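Local structure of lovastatin nonaketide synthase, polyketide synthase component (Aspergillus terreus, 7CPX) at residues S1038-R1050 with I1060-L1074. The protein builds the polyketide dihydromonacolin L, the precursor of lovastatin, by repeated condensation of malonyl units with selective methylation, ketoreduction and dehydration. The protein carries 2 engineered substitutions. Numbering follows the deposited sequence.
Sequences SLVELNLTADVSR and ISFKIDSCLSKEGNL
Asn1043 meets Asp1065 through the backbone and Leu1074 through its side chain; with Ile1060 and Leu1044 it has the most surface buried in the antiparallel hairpin formed by 1038-1050 and 1060-1074. Its short strand axes run at 169° to each other. Evidence for the register is the backbone ladder: Asn1043 gives its N to Asp1065 O at 2.9 Å, with an N-H...O angle of 170°, and takes Asp1065 N on its own O; Glu1041-Cys1067 and Thr1045-Lys1063 repeat the reciprocal pairing.

On one face Ile1060 lays CG2 against Ala1046 CB at 3.8 Å while its CG1 lies 3.8 Å from Val1048 CB. Further along, Leu1044 has CG anti to its own N (chi1 168°), which carries CD1 over to Ile1064 CD1 at 3.5 Å. The same methyl reaches Phe1062 CB at 3.9 Å and lies at the ring edge, near its plane, as does Ile1064 CD1. Helix 995-1012 packs on this face, touching Leu1044 through Ala1005 and Ile1060 through Ile1009, as expected of the predicted N-terminal hotdog fold of the dehydratase.

The other face is largely polar, but Leu1074 puts both its methyls by Asn1043 OD1, the two side chains crossing obliquely. Asn1043 ND2 gives Glu1041 OE2 a weak hydrogen bond of 3.1 Å. That carboxylate also forms a salt bridge with Arg941 of the second subunit, whose Val1048 O accepts a hydrogen bond from Lys1063 NZ. The chemistry therefore divides the hairpin: apolar side chains face helix 995-1012, whereas Glu1041 and Lys1063 carry their charges to the second subunit.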
ATOM      1  N   SER A1038      12.421   9.269  18.979  1.00 91.24           N
ATOM      2  CA  SER A1038      11.079   8.745  18.774  1.00 91.24           C
ATOM      3  C   SER A1038      10.853   8.440  17.300  1.00 91.24           C
ATOM      4  O   SER A1038      11.174   9.254  16.429  1.00 91.24           O
ATOM      5  CB  SER A1038      10.038   9.745  19.273  1.00 91.24           C
ATOM      6  OG  SER A1038      10.105  10.956  18.542  1.00 91.24           O
ATOM      7  N   LEU A1039      10.298   7.264  17.022  1.00 86.53           N
ATOM      8  CA  LEU A1039      10.013   6.842  15.658  1.00 86.53           C
ATOM      9  C   LEU A1039       8.569   7.181  15.316  1.00 86.53           C
ATOM     10  O   LEU A1039       7.642   6.755  16.012  1.00 86.53           O
ATOM     11  CB  LEU A1039      10.257   5.344  15.488  1.00 86.53           C
ATOM     12  CG  LEU A1039      11.713   4.883  15.420  1.00 86.53           C
ATOM     13  CD1 LEU A1039      11.783   3.369  15.509  1.00 86.53           C
ATOM     14  CD2 LEU A1039      12.377   5.364  14.140  1.00 86.53           C
ATOM     15  N   VAL A1040       8.384   7.948  14.248  1.00 82.57           N
ATOM     16  CA  VAL A1040       7.069   8.272  13.714  1.00 82.57           C
ATOM     17  C   VAL A1040       6.974   7.640  12.336  1.00 82.57           C
ATOM     18  O   VAL A1040       7.794   7.929  11.457  1.00 82.57           O
ATOM     19  CB  VAL A1040       6.840   9.789  13.646  1.00 82.57           C
ATOM     20  CG1 VAL A1040       5.488  10.098  13.031  1.00 82.57           C
ATOM     21  CG2 VAL A1040       6.946  10.402  15.032  1.00 82.57           C
ATOM     22  N   GLU A1041       5.989   6.769  12.150  1.00 81.28           N
ATOM     23  CA  GLU A1041       5.845   6.080  10.878  1.00 81.28           C
ATOM     24  C   GLU A1041       5.247   7.017   9.840  1.00 81.28           C
ATOM     25  O   GLU A1041       4.207   7.638  10.076  1.00 81.28           O
ATOM     26  CB  GLU A1041       4.968   4.842  11.039  1.00 81.28           C
ATOM     27  CG  GLU A1041       4.733   4.083   9.743  1.00 81.28           C
ATOM     28  CD  GLU A1041       4.015   2.768   9.961  1.00 81.28           C
ATOM     29  OE1 GLU A1041       3.925   2.327  11.124  1.00 81.28           O
ATOM     30  OE2 GLU A1041       3.541   2.175   8.969  1.00 81.28           O
ATOM     31  N   LEU A1042       5.912   7.118   8.692  1.00 79.80           N
ATOM     32  CA  LEU A1042       5.425   7.868   7.544  1.00 79.80           C
ATOM     33  C   LEU A1042       5.288   6.909   6.373  1.00 79.80           C
ATOM     34  O   LEU A1042       6.269   6.280   5.958  1.00 79.80           O
ATOM     35  CB  LEU A1042       6.371   9.016   7.187  1.00 79.80           C
ATOM     36  CG  LEU A1042       6.539  10.115   8.236  1.00 79.80           C
ATOM     37  CD1 LEU A1042       7.467  11.192   7.715  1.00 79.80           C
ATOM     38  CD2 LEU A1042       5.200  10.714   8.613  1.00 79.80           C
ATOM     39  N   ASN A1043       4.075   6.799   5.844  1.00 79.56           N
ATOM     40  CA  ASN A1043       3.785   5.953   4.696  1.00 79.56           C
ATOM     41  C   ASN A1043       3.241   6.847   3.594  1.00 79.56           C
ATOM     42  O   ASN A1043       2.110   7.330   3.681  1.00 79.56           O
ATOM     43  CB  ASN A1043       2.790   4.854   5.063  1.00 79.56           C
ATOM     44  CG  ASN A1043       3.187   4.108   6.321  1.00 79.56           C
ATOM     45  OD1 ASN A1043       2.356   3.844   7.188  1.00 79.56           O
ATOM     46  ND2 ASN A1043       4.467   3.773   6.431  1.00 79.56           N
ATOM     47  N   LEU A1044       4.054   7.089   2.573  1.00 77.64           N
ATOM     48  CA  LEU A1044       3.634   7.896   1.433  1.00 77.64           C
ATOM     49  C   LEU A1044       3.073   6.957   0.376  1.00 77.64           C
ATOM     50  O   LEU A1044       3.818   6.235  -0.288  1.00 77.64           O
ATOM     51  CB  LEU A1044       4.792   8.722   0.889  1.00 77.64           C
ATOM     52  CG  LEU A1044       4.539   9.375  -0.473  1.00 77.64           C
ATOM     53  CD1 LEU A1044       3.163  10.006  -0.529  1.00 77.64           C
ATOM     54  CD2 LEU A1044       5.595  10.416  -0.771  1.00 77.64           C
ATOM     55  N   THR A1045       1.753   6.961   0.233  1.00 77.38           N
ATOM     56  CA  THR A1045       1.074   6.174  -0.785  1.00 77.38           C
ATOM     57  C   THR A1045       0.778   7.077  -1.975  1.00 77.38           C
ATOM     58  O   THR A1045       0.035   8.054  -1.846  1.00 77.38           O
ATOM     59  CB  THR A1045      -0.216   5.571  -0.234  1.00 77.38           C
ATOM     60  OG1 THR A1045       0.073   4.802   0.940  1.00 77.38           O
ATOM     61  CG2 THR A1045      -0.877   4.683  -1.274  1.00 77.38           C
ATOM     62  N   ALA A1046       1.359   6.749  -3.124  1.00 78.27           N
ATOM     63  CA  ALA A1046       1.216   7.536  -4.341  1.00 78.27           C
ATOM     64  C   ALA A1046       0.670   6.636  -5.437  1.00 78.27           C
ATOM     65  O   ALA A1046       1.298   5.636  -5.795  1.00 78.27           O
ATOM     66  CB  ALA A1046       2.553   8.146  -4.761  1.00 78.27           C
ATOM     67  N   ASP A1047      -0.487   6.998  -5.976  1.00 80.65           N
ATOM     68  CA  ASP A1047      -1.183   6.197  -6.969  1.00 80.65           C
ATOM     69  C   ASP A1047      -1.394   7.052  -8.207  1.00 80.65           C
ATOM     70  O   ASP A1047      -2.105   8.060  -8.152  1.00 80.65           O
ATOM     71  CB  ASP A1047      -2.515   5.705  -6.411  1.00 80.65           C
ATOM     72  CG  ASP A1047      -2.436   5.403  -4.933  1.00 80.65           C
ATOM     73  OD1 ASP A1047      -1.904   4.335  -4.566  1.00 80.65           O
ATOM     74  OD2 ASP A1047      -2.878   6.254  -4.132  1.00 80.65           O
ATOM     75  N   VAL A1048      -0.779   6.652  -9.318  1.00 81.41           N
ATOM     76  CA  VAL A1048      -0.840   7.435 -10.548  1.00 81.41           C
ATOM     77  C   VAL A1048      -2.226   7.225 -11.148  1.00 81.41           C
ATOM     78  O   VAL A1048      -2.476   6.244 -11.850  1.00 81.41           O
ATOM     79  CB  VAL A1048       0.271   7.058 -11.531  1.00 81.41           C
ATOM     80  CG1 VAL A1048       0.424   5.565 -11.620  1.00 81.41           C
ATOM     81  CG2 VAL A1048      -0.026   7.627 -12.899  1.00 81.41           C
ATOM     82  N   SER A1049      -3.137   8.157 -10.867  1.00 83.65           N
ATOM     83  CA  SER A1049      -4.483   8.075 -11.414  1.00 83.65           C
ATOM     84  C   SER A1049      -4.498   8.257 -12.924  1.00 83.65           C
ATOM     85  O   SER A1049      -5.454   7.827 -13.577  1.00 83.65           O
ATOM     86  CB  SER A1049      -5.378   9.123 -10.755  1.00 83.65           C
ATOM     87  OG  SER A1049      -4.852  10.426 -10.938  1.00 83.65           O
ATOM     88  N   ARG A1050      -3.468   8.880 -13.491  1.00 89.17           N
ATOM     89  CA  ARG A1050      -3.371   9.057 -14.938  1.00 89.17           C
ATOM     90  C   ARG A1050      -1.917   8.872 -15.341  1.00 89.17           C
ATOM     91  O   ARG A1050      -1.039   9.560 -14.816  1.00 89.17           O
ATOM     92  CB  ARG A1050      -3.877  10.432 -15.366  1.00 89.17           C
ATOM     93  CG  ARG A1050      -3.957  10.614 -16.874  1.00 89.17           C
ATOM     94  CD  ARG A1050      -3.520  12.007 -17.295  1.00 89.17           C
ATOM     95  NE  ARG A1050      -4.382  13.048 -16.752  1.00 89.17           N
ATOM     96  CZ  ARG A1050      -4.242  14.344 -17.002  1.00 89.17           C
ATOM     97  NH1 ARG A1050      -3.277  14.795 -17.787  1.00 89.17           N
ATOM     98  NH2 ARG A1050      -5.091  15.206 -16.453  1.00 89.17           N
ATOM     99  N   ILE A1060      -0.931  11.827 -10.101  1.00 81.60           N
ATOM    100  CA  ILE A1060      -0.666  10.883  -9.022  1.00 81.60           C
ATOM    101  C   ILE A1060      -1.243  11.406  -7.716  1.00 81.60           C
ATOM    102  O   ILE A1060      -0.724  12.364  -7.139  1.00 81.60           O
ATOM    103  CB  ILE A1060       0.847  10.636  -8.868  1.00 81.60           C
ATOM    104  CG1 ILE A1060       1.506  10.427 -10.232  1.00 81.60           C
ATOM    105  CG2 ILE A1060       1.102   9.440  -7.970  1.00 81.60           C
ATOM    106  CD1 ILE A1060       3.003  10.258 -10.156  1.00 81.60           C
ATOM    107  N   SER A1061      -2.305  10.778  -7.227  1.00 79.87           N
ATOM    108  CA  SER A1061      -2.817  11.137  -5.913  1.00 79.87           C
ATOM    109  C   SER A1061      -1.896  10.578  -4.836  1.00 79.87           C
ATOM    110  O   SER A1061      -1.614   9.379  -4.803  1.00 79.87           O
ATOM    111  CB  SER A1061      -4.235  10.600  -5.728  1.00 79.87           C
ATOM    112  OG  SER A1061      -5.106  11.107  -6.723  1.00 79.87           O
ATOM    113  N   PHE A1062      -1.428  11.452  -3.948  1.00 77.74           N
ATOM    114  CA  PHE A1062      -0.462  11.062  -2.935  1.00 77.74           C
ATOM    115  C   PHE A1062      -1.004  11.399  -1.555  1.00 77.74           C
ATOM    116  O   PHE A1062      -1.732  12.378  -1.374  1.00 77.74           O
ATOM    117  CB  PHE A1062       0.897  11.745  -3.153  1.00 77.74           C
ATOM    118  CG  PHE A1062       0.922  13.197  -2.770  1.00 77.74           C
ATOM    119  CD1 PHE A1062       1.309  13.579  -1.501  1.00 77.74           C
ATOM    120  CD2 PHE A1062       0.576  14.178  -3.680  1.00 77.74           C
ATOM    121  CE1 PHE A1062       1.340  14.908  -1.139  1.00 77.74           C
ATOM    122  CE2 PHE A1062       0.608  15.513  -3.325  1.00 77.74           C
ATOM    123  CZ  PHE A1062       0.989  15.878  -2.052  1.00 77.74           C
ATOM    124  N   LYS A1063      -0.645  10.558  -0.588  1.00 76.82           N
ATOM    125  CA  LYS A1063      -1.087  10.704   0.795  1.00 76.82           C
ATOM    126  C   LYS A1063       0.053  10.268   1.702  1.00 76.82           C
ATOM    127  O   LYS A1063       0.460   9.103   1.674  1.00 76.82           O
ATOM    128  CB  LYS A1063      -2.339   9.871   1.071  1.00 76.82           C
ATOM    129  CG  LYS A1063      -3.496  10.147   0.132  1.00 76.82           C
ATOM    130  CD  LYS A1063      -4.673   9.236   0.431  1.00 76.82           C
ATOM    131  CE  LYS A1063      -5.796   9.429  -0.571  1.00 76.82           C
ATOM    132  NZ  LYS A1063      -6.338  10.813  -0.537  1.00 76.82           N
ATOM    133  N   ILE A1064       0.574  11.201   2.494  1.00 77.45           N
ATOM    134  CA  ILE A1064       1.566  10.889   3.521  1.00 77.45           C
ATOM    135  C   ILE A1064       0.770  10.603   4.789  1.00 77.45           C
ATOM    136  O   ILE A1064       0.334  11.512   5.495  1.00 77.45           O
ATOM    137  CB  ILE A1064       2.573  12.019   3.716  1.00 77.45           C
ATOM    138  CG1 ILE A1064       3.472  12.172   2.490  1.00 77.45           C
ATOM    139  CG2 ILE A1064       3.415  11.761   4.950  1.00 77.45           C
ATOM    140  CD1 ILE A1064       2.828  12.918   1.359  1.00 77.45           C
ATOM    141  N   ASP A1065       0.549   9.320   5.061  1.00 79.84           N
ATOM    142  CA  ASP A1065      -0.055   8.912   6.316  1.00 79.84           C
ATOM    143  C   ASP A1065       1.003   8.874   7.409  1.00 79.84           C
ATOM    144  O   ASP A1065       2.155   8.504   7.173  1.00 79.84           O
ATOM    145  CB  ASP A1065      -0.705   7.540   6.169  1.00 79.84           C
ATOM    146  CG  ASP A1065      -1.651   7.468   4.987  1.00 79.84           C
ATOM    147  OD1 ASP A1065      -2.274   8.500   4.660  1.00 79.84           O
ATOM    148  OD2 ASP A1065      -1.772   6.380   4.385  1.00 79.84           O
ATOM    149  N   SER A1066       0.604   9.261   8.618  1.00 81.14           N
ATOM    150  CA  SER A1066       1.539   9.351   9.727  1.00 81.14           C
ATOM    151  C   SER A1066       0.968   8.666  10.957  1.00 81.14           C
ATOM    152  O   SER A1066      -0.243   8.673  11.193  1.00 81.14           O
ATOM    153  CB  SER A1066       1.877  10.806  10.065  1.00 81.14           C
ATOM    154  OG  SER A1066       0.702  11.554  10.324  1.00 81.14           O
ATOM    155  N   CYS A1067       1.867   8.073  11.735  1.00 82.81           N
ATOM    156  CA  CYS A1067       1.532   7.480  13.025  1.00 82.81           C
ATOM    157  C   CYS A1067       2.619   7.864  14.014  1.00 82.81           C
ATOM    158  O   CYS A1067       3.761   7.415  13.884  1.00 82.81           O
ATOM    159  CB  CYS A1067       1.412   5.960  12.930  1.00 82.81           C
ATOM    160  SG  CYS A1067       0.967   5.189  14.491  1.00 82.81           S
ATOM    161  N   LEU A1068       2.263   8.692  14.997  1.00 84.43           N
ATOM    162  CA  LEU A1068       3.264   9.215  15.921  1.00 84.43           C
ATOM    163  C   LEU A1068       3.887   8.115  16.769  1.00 84.43           C
ATOM    164  O   LEU A1068       5.106   8.110  16.972  1.00 84.43           O
ATOM    165  CB  LEU A1068       2.635  10.281  16.817  1.00 84.43           C
ATOM    166  CG  LEU A1068       1.854  11.374  16.082  1.00 84.43           C
ATOM    167  CD1 LEU A1068       1.409  12.459  17.047  1.00 84.43           C
ATOM    168  CD2 LEU A1068       2.679  11.967  14.951  1.00 84.43           C
ATOM    169  N   SER A1069       3.080   7.183  17.271  1.00 89.18           N
ATOM    170  CA  SER A1069       3.581   6.121  18.132  1.00 89.18           C
ATOM    171  C   SER A1069       2.890   4.817  17.771  1.00 89.18           C
ATOM    172  O   SER A1069       1.717   4.811  17.391  1.00 89.18           O
ATOM    173  CB  SER A1069       3.349   6.450  19.611  1.00 89.18           C
ATOM    174  OG  SER A1069       3.815   5.402  20.443  1.00 89.18           O
ATOM    175  N   LYS A1070       3.616   3.707  17.933  1.00 89.39           N
ATOM    176  CA  LYS A1070       3.088   2.409  17.531  1.00 89.39           C
ATOM    177  C   LYS A1070       1.796   2.068  18.256  1.00 89.39           C
ATOM    178  O   LYS A1070       1.024   1.233  17.772  1.00 89.39           O
ATOM    179  CB  LYS A1070       4.137   1.318  17.781  1.00 89.39           C
ATOM    180  CG  LYS A1070       4.622   1.205  19.226  1.00 89.39           C
ATOM    181  CD  LYS A1070       3.746   0.278  20.057  1.00 89.39           C
ATOM    182  CE  LYS A1070       4.404  -0.061  21.385  1.00 89.39           C
ATOM    183  NZ  LYS A1070       4.667   1.149  22.210  1.00 89.39           N
ATOM    184  N   GLU A1071       1.541   2.694  19.406  1.00 92.40           N
ATOM    185  CA  GLU A1071       0.285   2.466  20.108  1.00 92.40           C
ATOM    186  C   GLU A1071      -0.908   2.928  19.282  1.00 92.40           C
ATOM    187  O   GLU A1071      -1.949   2.260  19.270  1.00 92.40           O
ATOM    188  CB  GLU A1071       0.304   3.184  21.457  1.00 92.40           C
ATOM    189  CG  GLU A1071       0.447   4.696  21.352  1.00 92.40           C
ATOM    190  CD  GLU A1071       0.577   5.365  22.705  1.00 92.40           C
ATOM    191  OE1 GLU A1071       0.692   4.645  23.718  1.00 92.40           O
ATOM    192  OE2 GLU A1071       0.564   6.613  22.756  1.00 92.40           O
ATOM    193  N   GLY A1072      -0.779   4.060  18.585  1.00 87.69           N
ATOM    194  CA  GLY A1072      -1.882   4.606  17.823  1.00 87.69           C
ATOM    195  C   GLY A1072      -1.990   4.019  16.428  1.00 87.69           C
ATOM    196  O   GLY A1072      -1.104   3.318  15.943  1.00 87.69           O
ATOM    197  N   ASN A1073      -3.113   4.321  15.782  1.00 85.79           N
ATOM    198  CA  ASN A1073      -3.356   3.878  14.421  1.00 85.79           C
ATOM    199  C   ASN A1073      -2.683   4.815  13.423  1.00 85.79           C
ATOM    200  O   ASN A1073      -2.222   5.906  13.766  1.00 85.79           O
ATOM    201  CB  ASN A1073      -4.856   3.811  14.137  1.00 85.79           C
ATOM    202  CG  ASN A1073      -5.561   2.761  14.970  1.00 85.79           C
ATOM    203  OD1 ASN A1073      -5.974   3.024  16.100  1.00 85.79           O
ATOM    204  ND2 ASN A1073      -5.707   1.564  14.414  1.00 85.79           N
ATOM    205  N   LEU A1074      -2.633   4.370  12.173  1.00 80.31           N
ATOM    206  CA  LEU A1074      -2.050   5.178  11.110  1.00 80.31           C
ATOM    207  C   LEU A1074      -3.038   6.260  10.694  1.00 80.31           C
ATOM    208  O   LEU A1074      -4.188   5.963  10.356  1.00 80.31           O
ATOM    209  CB  LEU A1074      -1.677   4.298   9.922  1.00 80.31           C
ATOM    210  CG  LEU A1074      -0.712   4.906   8.903  1.00 80.31           C
ATOM    211  CD1 LEU A1074       0.639   5.186   9.529  1.00 80.31           C
ATOM    212  CD2 LEU A1074      -0.554   3.988   7.706  1.00 80.31           C
TER